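Local coordinates for protein proteophosphoglycan (Silicibacter pomeroyi DSS-3, PDB 2RE3) that is of unknown function but belongs to the DUF1285 family, has a fold of repeated structural motifs and is possibly involved in signal transduction, at residues Trp33-Arg47 / Tyr79-Asp93. Numbering follows the deposited sequence. Where two conformers were deposited one is given.
Sequences WNPPFNGDIDMRIAR and YLVTPVEKVGIRVDD
The parallel pairing of strands 37-45 and 86-91 forms the middle of the mixed six-stranded sheet of the N-terminal DUF1285 domain; its register shifts by two, a beta bulge, as the chain turns at Asp42. Ahead of the turn, Gly88 N bonds to Gly39 O and Ile41 N to Gly88 O; after it, Arg90 N reaches Met43 O and Ile45 N reaches Arg90 O. Gly88 has no side chain, and Asp40 OD1 lies 3.2 Å from its CA, where a beta carbon would clash. At the entrance to the pair, Pro83 lies over one face of the Trp33 indole, a CH-pi contact in which Pro83 CD stands 3.8 Å from the centroid of the six-membered ring of Trp33, 4° off the normal, while Val81 O sits at the ring's edge. With an alanine at Trp33, Pro83 would probably lose the aromatic face it packs on, and a gap would open beside the 82-85 turn. Beyond the bulge, Ile45 CD1 meets Ile89 CD1 at 3.6 Å. On the other face, Arg90 NH2 pairs with Asp42 OD1 at 2.8 Å, and Arg44, bent at chi3 (70°), turns NH1 onto the syn side of Asp92 OD2 at 2.9 Å. Arg47 NE meets Asp93 OD2 at 2.9 Å; Asp93 OD1 is held by Tyr144. With Arg44 NE only 3.9 Å from Arg90 NH1, the carboxylates of Asp42 and Asp92 probably offset the crowding of like charge; these ion pairs, at and beyond the bulge, add to the backbone bonds.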
ATOM      1  N   TRP A  33      16.945   1.258 -11.458  1.00 23.83           N
ATOM      2  CA  TRP A  33      17.442   2.620 -11.549  1.00 23.74           C
ATOM      3  C   TRP A  33      18.054   3.121 -10.250  1.00 24.72           C
ATOM      4  O   TRP A  33      17.490   2.936  -9.174  1.00 23.20           O
ATOM      5  CB  TRP A  33      16.310   3.548 -11.981  1.00 24.25           C
ATOM      6  CG  TRP A  33      15.631   3.109 -13.232  1.00 24.39           C
ATOM      7  CD1 TRP A  33      16.197   2.429 -14.277  1.00 24.74           C
ATOM      8  CD2 TRP A  33      14.250   3.297 -13.576  1.00 24.84           C
ATOM      9  NE1 TRP A  33      15.256   2.187 -15.251  1.00 26.03           N
ATOM     10  CE2 TRP A  33      14.053   2.710 -14.848  1.00 26.67           C
ATOM     11  CE3 TRP A  33      13.172   3.909 -12.944  1.00 21.82           C
ATOM     12  CZ2 TRP A  33      12.808   2.709 -15.490  1.00 25.06           C
ATOM     13  CZ3 TRP A  33      11.956   3.930 -13.586  1.00 23.49           C
ATOM     14  CH2 TRP A  33      11.781   3.337 -14.850  1.00 23.59           C
ATOM     15  N   ASN A  34      19.214   3.762 -10.362  0.50 25.88           N
ATOM     16  CA  ASN A  34      19.880   4.371  -9.203  0.50 25.61           C
ATOM     17  C   ASN A  34      20.451   5.720  -9.557  0.50 26.00           C
ATOM     18  O   ASN A  34      21.668   5.933  -9.519  0.50 27.15           O
ATOM     19  CB  ASN A  34      20.935   3.431  -8.649  0.50 24.62           C
ATOM     20  CG  ASN A  34      20.318   2.218  -8.035  0.50 20.90           C
ATOM     21  OD1 ASN A  34      20.414   1.119  -8.573  0.50 19.89           O
ATOM     22  ND2 ASN A  34      19.618   2.420  -6.933  0.50 13.78           N
ATOM     23  N   PRO A  35      19.557   6.643  -9.906  1.00 26.13           N
ATOM     24  CA  PRO A  35      19.947   7.995 -10.243  1.00 28.69           C
ATOM     25  C   PRO A  35      20.366   8.750  -8.993  1.00 29.47           C
ATOM     26  O   PRO A  35      20.069   8.321  -7.888  1.00 30.24           O
ATOM     27  CB  PRO A  35      18.672   8.586 -10.812  1.00 29.02           C
ATOM     28  CG  PRO A  35      17.590   7.860 -10.042  1.00 30.53           C
ATOM     29  CD  PRO A  35      18.096   6.464  -9.998  1.00 29.08           C
ATOM     30  N   PRO A  36      21.047   9.877  -9.160  1.00 32.48           N
ATOM     31  CA  PRO A  36      21.473  10.562  -7.942  1.00 33.36           C
ATOM     32  C   PRO A  36      20.268  11.258  -7.330  1.00 32.67           C
ATOM     33  O   PRO A  36      19.334  11.600  -8.038  1.00 34.70           O
ATOM     34  CB  PRO A  36      22.537  11.545  -8.435  1.00 32.29           C
ATOM     35  CG  PRO A  36      22.207  11.776  -9.881  1.00 31.48           C
ATOM     36  CD  PRO A  36      21.411  10.615 -10.390  1.00 32.63           C
ATOM     37  N   PHE A  37      20.288  11.399  -6.017  1.00 33.03           N
ATOM     38  CA  PHE A  37      19.207  11.993  -5.237  1.00 33.36           C
ATOM     39  C   PHE A  37      19.098  13.484  -5.510  1.00 34.91           C
ATOM     40  O   PHE A  37      20.030  14.212  -5.235  1.00 37.51           O
ATOM     41  CB  PHE A  37      19.559  11.758  -3.772  1.00 32.87           C
ATOM     42  CG  PHE A  37      18.614  12.376  -2.788  1.00 36.48           C
ATOM     43  CD1 PHE A  37      17.263  12.008  -2.754  1.00 36.55           C
ATOM     44  CD2 PHE A  37      19.079  13.271  -1.840  1.00 34.45           C
ATOM     45  CE1 PHE A  37      16.406  12.557  -1.823  1.00 35.03           C
ATOM     46  CE2 PHE A  37      18.224  13.814  -0.900  1.00 34.41           C
ATOM     47  CZ  PHE A  37      16.893  13.468  -0.888  1.00 34.50           C
ATOM     48  N   ASN A  38      17.982  13.960  -6.038  1.00 35.82           N
ATOM     49  CA  ASN A  38      17.818  15.413  -6.229  1.00 38.26           C
ATOM     50  C   ASN A  38      17.049  16.179  -5.158  1.00 35.57           C
ATOM     51  O   ASN A  38      16.613  17.291  -5.405  1.00 38.09           O
ATOM     52  CB  ASN A  38      17.145  15.701  -7.566  1.00 42.66           C
ATOM     53  CG  ASN A  38      17.869  15.070  -8.711  1.00 48.96           C
ATOM     54  OD1 ASN A  38      17.829  13.845  -8.886  1.00 55.54           O
ATOM     55  ND2 ASN A  38      18.550  15.893  -9.504  1.00 52.75           N
ATOM     56  N   GLY A  39      16.872  15.614  -3.978  1.00 33.66           N
ATOM     57  CA  GLY A  39      16.207  16.339  -2.896  1.00 32.75           C
ATOM     58  C   GLY A  39      14.821  15.804  -2.588  1.00 33.92           C
ATOM     59  O   GLY A  39      14.276  14.942  -3.299  1.00 34.19           O
ATOM     60  N   ASP A  40      14.258  16.300  -1.501  1.00 31.69           N
ATOM     61  CA  ASP A  40      12.895  15.988  -1.156  1.00 31.08           C
ATOM     62  C   ASP A  40      11.972  17.025  -1.773  1.00 31.56           C
ATOM     63  O   ASP A  40      12.310  18.216  -1.833  1.00 34.35           O
ATOM     64  CB  ASP A  40      12.752  15.986   0.341  1.00 30.95           C
ATOM     65  CG  ASP A  40      13.608  14.927   0.998  1.00 34.51           C
ATOM     66  OD1 ASP A  40      13.368  13.715   0.752  1.00 33.95           O
ATOM     67  OD2 ASP A  40      14.526  15.316   1.763  1.00 35.82           O
ATOM     68  N   ILE A  41      10.821  16.584  -2.268  1.00 30.14           N
ATOM     69  CA  ILE A  41       9.803  17.523  -2.735  1.00 28.90           C
ATOM     70  C   ILE A  41       8.736  17.609  -1.671  1.00 27.88           C
ATOM     71  O   ILE A  41       8.655  16.766  -0.795  1.00 26.45           O
ATOM     72  CB  ILE A  41       9.200  17.136  -4.106  1.00 30.45           C
ATOM     73  CG1 ILE A  41       8.675  15.695  -4.107  1.00 29.81           C
ATOM     74  CG2 ILE A  41      10.243  17.334  -5.229  1.00 26.39           C
ATOM     75  CD1 ILE A  41       8.034  15.329  -5.421  1.00 29.48           C
ATOM     76  N   ASP A  42       7.916  18.640  -1.731  1.00 28.35           N
ATOM     77  CA  ASP A  42       6.882  18.817  -0.729  1.00 27.45           C
ATOM     78  C   ASP A  42       5.659  17.970  -1.143  1.00 25.13           C
ATOM     79  O   ASP A  42       4.590  18.469  -1.547  1.00 23.84           O
ATOM     80  CB  ASP A  42       6.565  20.307  -0.555  1.00 27.03           C
ATOM     81  CG  ASP A  42       5.826  20.603   0.737  1.00 30.50           C
ATOM     82  OD1 ASP A  42       5.176  19.685   1.304  1.00 24.23           O
ATOM     83  OD2 ASP A  42       5.896  21.775   1.185  1.00 35.86           O
HETATM   84  N   MSE A  43       5.838  16.671  -1.011  1.00 21.90           N
HETATM   85  CA  MSE A  43       4.804  15.730  -1.332  1.00 22.32           C
HETATM   86  C   MSE A  43       4.611  14.790  -0.144  1.00 23.83           C
HETATM   87  O   MSE A  43       5.584  14.286   0.417  1.00 23.35           O
HETATM   88  CB  MSE A  43       5.177  14.939  -2.603  1.00 21.47           C
HETATM   89  CG  MSE A  43       4.031  14.133  -3.227  1.00 22.82           C
HETATM   90 SE   MSE A  43       2.732  15.282  -4.133  0.75 19.66          SE
HETATM   91  CE  MSE A  43       3.453  15.148  -5.909  1.00 17.10           C
ATOM     92  N   ARG A  44       3.349  14.535   0.192  1.00 23.48           N
ATOM     93  CA  ARG A  44       2.992  13.692   1.311  1.00 24.08           C
ATOM     94  C   ARG A  44       1.810  12.845   0.896  1.00 23.93           C
ATOM     95  O   ARG A  44       0.830  13.396   0.424  1.00 23.89           O
ATOM     96  CB  ARG A  44       2.589  14.555   2.485  1.00 24.12           C
ATOM     97  CG  ARG A  44       2.000  13.795   3.643  1.00 25.85           C
ATOM     98  CD  ARG A  44       1.957  14.668   4.907  1.00 22.85           C
ATOM     99  NE  ARG A  44       0.972  15.731   4.769  1.00 23.52           N
ATOM    100  CZ  ARG A  44      -0.332  15.589   5.003  1.00 22.17           C
ATOM    101  NH1 ARG A  44      -0.824  14.441   5.423  1.00 24.15           N
ATOM    102  NH2 ARG A  44      -1.156  16.619   4.830  1.00 23.71           N
ATOM    103  N   ILE A  45       1.921  11.523   1.051  1.00 22.32           N
ATOM    104  CA  ILE A  45       0.802  10.606   0.884  1.00 20.00           C
ATOM    105  C   ILE A  45       0.147  10.401   2.233  1.00 22.52           C
ATOM    106  O   ILE A  45       0.703   9.729   3.125  1.00 23.17           O
ATOM    107  CB  ILE A  45       1.255   9.235   0.349  1.00 19.88           C
ATOM    108  CG1 ILE A  45       2.077   9.416  -0.946  1.00 19.98           C
ATOM    109  CG2 ILE A  45       0.044   8.337   0.110  1.00 12.00           C
ATOM    110  CD1 ILE A  45       2.610   8.134  -1.545  1.00 16.91           C
ATOM    111  N   ALA A  46      -1.025  10.993   2.411  1.00 21.75           N
ATOM    112  CA  ALA A  46      -1.740  10.836   3.692  1.00 24.20           C
ATOM    113  C   ALA A  46      -2.165   9.381   3.905  1.00 24.32           C
ATOM    114  O   ALA A  46      -2.247   8.604   2.966  1.00 25.61           O
ATOM    115  CB  ALA A  46      -2.954  11.769   3.786  1.00 20.40           C
ATOM    116  N   ARG A  47      -2.430   9.053   5.159  1.00 26.86           N
ATOM    117  CA  ARG A  47      -2.927   7.743   5.597  1.00 28.08           C
ATOM    118  C   ARG A  47      -4.139   7.233   4.813  1.00 25.96           C
ATOM    119  O   ARG A  47      -4.341   6.022   4.686  1.00 26.14           O
ATOM    120  CB  ARG A  47      -3.316   7.854   7.075  1.00 28.88           C
ATOM    121  CG  ARG A  47      -3.482   6.546   7.770  1.00 37.23           C
ATOM    122  CD  ARG A  47      -3.319   6.686   9.306  1.00 42.75           C
ATOM    123  NE  ARG A  47      -3.074   5.383   9.932  1.00 46.91           N
ATOM    124  CZ  ARG A  47      -4.001   4.430  10.112  1.00 50.61           C
ATOM    125  NH1 ARG A  47      -5.268   4.623   9.724  1.00 50.25           N
ATOM    126  NH2 ARG A  47      -3.662   3.271  10.695  1.00 51.51           N
ATOM    127  N   TYR A  79      10.624   7.202  -2.344  1.00 24.85           N
ATOM    128  CA  TYR A  79      11.102   8.065  -3.404  1.00 25.78           C
ATOM    129  C   TYR A  79      10.212   7.928  -4.633  1.00 25.31           C
ATOM    130  O   TYR A  79       9.457   6.969  -4.743  1.00 24.45           O
ATOM    131  CB  TYR A  79      12.545   7.698  -3.763  1.00 25.58           C
ATOM    132  CG  TYR A  79      13.442   7.788  -2.571  1.00 25.24           C
ATOM    133  CD1 TYR A  79      13.546   6.731  -1.687  1.00 25.34           C
ATOM    134  CD2 TYR A  79      14.147   8.946  -2.290  1.00 27.77           C
ATOM    135  CE1 TYR A  79      14.356   6.794  -0.591  1.00 24.08           C
ATOM    136  CE2 TYR A  79      14.946   9.030  -1.151  1.00 29.17           C
ATOM    137  CZ  TYR A  79      15.035   7.936  -0.318  1.00 26.15           C
ATOM    138  OH  TYR A  79      15.807   7.972   0.794  1.00 30.92           O
ATOM    139  N   LEU A  80      10.270   8.927  -5.507  1.00 24.39           N
ATOM    140  CA  LEU A  80       9.770   8.805  -6.882  1.00 24.88           C
ATOM    141  C   LEU A  80      11.028   8.758  -7.720  1.00 22.77           C
ATOM    142  O   LEU A  80      11.864   9.640  -7.618  1.00 20.34           O
ATOM    143  CB  LEU A  80       8.890  10.010  -7.278  1.00 23.62           C
ATOM    144  CG  LEU A  80       7.783  10.294  -6.256  1.00 24.99           C
ATOM    145  CD1 LEU A  80       7.058  11.522  -6.623  1.00 16.99           C
ATOM    146  CD2 LEU A  80       6.830   9.113  -6.131  1.00 23.02           C
ATOM    147  N   VAL A  81      11.164   7.719  -8.522  1.00 22.85           N
ATOM    148  CA  VAL A  81      12.406   7.430  -9.212  1.00 22.78           C
ATOM    149  C   VAL A  81      12.150   7.182 -10.685  1.00 24.89           C
ATOM    150  O   VAL A  81      11.307   6.384 -11.048  1.00 27.88           O
ATOM    151  CB  VAL A  81      13.061   6.199  -8.587  1.00 22.69           C
ATOM    152  CG1 VAL A  81      14.398   5.858  -9.267  1.00 17.49           C
ATOM    153  CG2 VAL A  81      13.242   6.444  -7.085  1.00 21.04           C
ATOM    154  N   THR A  82      12.887   7.894 -11.521  1.00 26.18           N
ATOM    155  CA  THR A  82      12.965   7.640 -12.944  1.00 26.75           C
ATOM    156  C   THR A  82      14.429   7.238 -13.214  1.00 25.62           C
ATOM    157  O   THR A  82      15.258   7.289 -12.316  1.00 23.37           O
ATOM    158  CB  THR A  82      12.641   8.924 -13.742  1.00 26.95           C
ATOM    159  OG1 THR A  82      13.612   9.924 -13.409  1.00 28.93           O
ATOM    160  CG2 THR A  82      11.243   9.442 -13.445  1.00 19.31           C
ATOM    161  N   PRO A  83      14.755   6.875 -14.457  1.00 26.46           N
ATOM    162  CA  PRO A  83      16.163   6.586 -14.784  1.00 27.41           C
ATOM    163  C   PRO A  83      17.131   7.754 -14.561  1.00 28.92           C
ATOM    164  O   PRO A  83      18.331   7.518 -14.413  1.00 30.08           O
ATOM    165  CB  PRO A  83      16.129   6.251 -16.286  1.00 26.70           C
ATOM    166  CG  PRO A  83      14.719   5.878 -16.577  1.00 28.43           C
ATOM    167  CD  PRO A  83      13.867   6.702 -15.620  1.00 26.04           C
ATOM    168  N   VAL A  84      16.641   8.989 -14.539  1.00 29.59           N
ATOM    169  CA  VAL A  84      17.543  10.129 -14.419  1.00 32.87           C
ATOM    170  C   VAL A  84      17.456  10.873 -13.090  1.00 35.29           C
ATOM    171  O   VAL A  84      18.436  11.528 -12.684  1.00 37.07           O
ATOM    172  CB  VAL A  84      17.419  11.106 -15.638  1.00 32.40           C
ATOM    173  CG1 VAL A  84      17.951  10.405 -16.876  1.00 31.15           C
ATOM    174  CG2 VAL A  84      15.972  11.596 -15.853  1.00 30.37           C
ATOM    175  N   GLU A  85      16.339  10.722 -12.390  1.00 35.72           N
ATOM    176  CA  GLU A  85      16.069  11.513 -11.200  1.00 37.43           C
ATOM    177  C   GLU A  85      15.436  10.686 -10.086  1.00 34.26           C
ATOM    178  O   GLU A  85      14.659   9.792 -10.358  1.00 33.98           O
ATOM    179  CB  GLU A  85      15.122  12.647 -11.578  1.00 38.24           C
ATOM    180  CG  GLU A  85      14.841  13.598 -10.440  1.00 45.42           C
ATOM    181  CD  GLU A  85      14.287  14.956 -10.890  1.00 46.64           C
ATOM    182  OE1 GLU A  85      13.339  14.995 -11.719  1.00 55.46           O
ATOM    183  OE2 GLU A  85      14.793  15.987 -10.384  1.00 54.96           O
ATOM    184  N   LYS A  86      15.772  11.013  -8.838  1.00 32.53           N
ATOM    185  CA  LYS A  86      15.147  10.450  -7.643  1.00 31.19           C
ATOM    186  C   LYS A  86      14.811  11.558  -6.631  1.00 32.31           C
ATOM    187  O   LYS A  86      15.718  12.279  -6.190  1.00 33.53           O
ATOM    188  CB  LYS A  86      16.095   9.458  -6.975  1.00 31.23           C
ATOM    189  CG  LYS A  86      15.875   9.256  -5.483  1.00 30.18           C
ATOM    190  CD  LYS A  86      16.429   7.920  -4.936  1.00 32.24           C
ATOM    191  CE  LYS A  86      17.878   8.023  -4.446  1.00 31.68           C
ATOM    192  NZ  LYS A  86      18.278   6.823  -3.611  1.00 22.16           N
ATOM    193  N   VAL A  87      13.538  11.662  -6.228  1.00 28.76           N
ATOM    194  CA  VAL A  87      13.143  12.609  -5.218  1.00 25.41           C
ATOM    195  C   VAL A  87      12.457  11.942  -4.044  1.00 26.62           C
ATOM    196  O   VAL A  87      11.701  10.974  -4.193  1.00 28.56           O
ATOM    197  CB  VAL A  87      12.230  13.688  -5.795  1.00 27.48           C
ATOM    198  CG1 VAL A  87      13.007  14.563  -6.759  1.00 21.69           C
ATOM    199  CG2 VAL A  87      11.003  13.082  -6.463  1.00 22.88           C
ATOM    200  N   GLY A  88      12.707  12.479  -2.860  1.00 26.18           N
ATOM    201  CA  GLY A  88      12.097  11.967  -1.644  1.00 26.44           C
ATOM    202  C   GLY A  88      10.676  12.486  -1.399  1.00 24.67           C
ATOM    203  O   GLY A  88      10.421  13.672  -1.577  1.00 19.66           O
ATOM    204  N   ILE A  89       9.756  11.590  -1.006  1.00 25.01           N
ATOM    205  CA  ILE A  89       8.434  12.006  -0.537  1.00 27.02           C
ATOM    206  C   ILE A  89       8.184  11.521   0.878  1.00 28.03           C
ATOM    207  O   ILE A  89       8.899  10.681   1.384  1.00 32.30           O
ATOM    208  CB  ILE A  89       7.271  11.554  -1.467  1.00 26.80           C
ATOM    209  CG1 ILE A  89       7.109  10.053  -1.472  1.00 27.11           C
ATOM    210  CG2 ILE A  89       7.520  11.988  -2.874  1.00 27.01           C
ATOM    211  CD1 ILE A  89       5.792   9.665  -2.039  1.00 32.38           C
ATOM    212  N   ARG A  90       7.165  12.086   1.503  1.00 28.86           N
ATOM    213  CA  ARG A  90       6.782  11.784   2.859  1.00 29.36           C
ATOM    214  C   ARG A  90       5.606  10.857   2.770  1.00 26.98           C
ATOM    215  O   ARG A  90       4.685  11.117   2.009  1.00 25.37           O
ATOM    216  CB  ARG A  90       6.330  13.058   3.575  1.00 30.07           C
ATOM    217  CG  ARG A  90       7.326  13.645   4.560  1.00 37.29           C
ATOM    218  CD  ARG A  90       6.723  14.870   5.298  1.00 35.95           C
ATOM    219  NE  ARG A  90       6.647  15.971   4.345  1.00 43.52           N
ATOM    220  CZ  ARG A  90       5.695  16.894   4.285  1.00 41.54           C
ATOM    221  NH1 ARG A  90       4.686  16.901   5.145  1.00 48.38           N
ATOM    222  NH2 ARG A  90       5.759  17.817   3.342  1.00 42.52           N
ATOM    223  N   VAL A  91       5.608   9.789   3.553  1.00 26.29           N
ATOM    224  CA  VAL A  91       4.455   8.906   3.589  1.00 26.38           C
ATOM    225  C   VAL A  91       4.066   8.730   5.043  1.00 27.58           C
ATOM    226  O   VAL A  91       4.873   8.294   5.852  1.00 27.00           O
ATOM    227  CB  VAL A  91       4.736   7.542   2.938  1.00 25.62           C
ATOM    228  CG1 VAL A  91       3.503   6.673   3.030  1.00 20.30           C
ATOM    229  CG2 VAL A  91       5.204   7.721   1.483  1.00 21.51           C
ATOM    230  N   ASP A  92       2.836   9.106   5.368  1.00 28.17           N
ATOM    231  CA  ASP A  92       2.415   9.155   6.742  1.00 27.46           C
ATOM    232  C   ASP A  92       2.373   7.765   7.282  1.00 27.41           C
ATOM    233  O   ASP A  92       2.877   7.525   8.356  1.00 26.34           O
ATOM    234  CB  ASP A  92       1.044   9.811   6.877  1.00 27.24           C
ATOM    235  CG  ASP A  92       1.124  11.321   6.798  1.00 31.65           C
ATOM    236  OD1 ASP A  92       2.254  11.855   6.814  1.00 26.56           O
ATOM    237  OD2 ASP A  92       0.055  11.964   6.703  1.00 33.13           O
ATOM    238  N   ASP A  93       1.785   6.859   6.510  1.00 28.58           N
ATOM    239  CA  ASP A  93       1.622   5.476   6.910  1.00 29.44           C
ATOM    240  C   ASP A  93       2.043   4.532   5.763  1.00 27.74           C
ATOM    241  O   ASP A  93       3.217   4.228   5.635  1.00 27.43           O
ATOM    242  CB  ASP A  93       0.177   5.255   7.368  1.00 31.23           C
ATOM    243  CG  ASP A  93      -0.008   3.962   8.124  1.00 31.52           C
ATOM    244  OD1 ASP A  93       0.956   3.204   8.264  1.00 32.87           O
ATOM    245  OD2 ASP A  93      -1.127   3.710   8.600  1.00 39.08           O
TER
HETATM  246  O   HOH W   1      19.375   6.151  -6.387  1.00 31.52           O
HETATM  247  O   HOH W   2      11.301  12.614   1.683  1.00 49.59           O
HETATM  248  O   HOH W   3       9.622  14.763   1.119  1.00 31.53           O
HETATM  249  O   HOH W   4       0.332   7.252   4.192  1.00 26.63           O
HETATM  250  O   HOH W   5      -2.516  11.075   6.966  1.00 33.67           O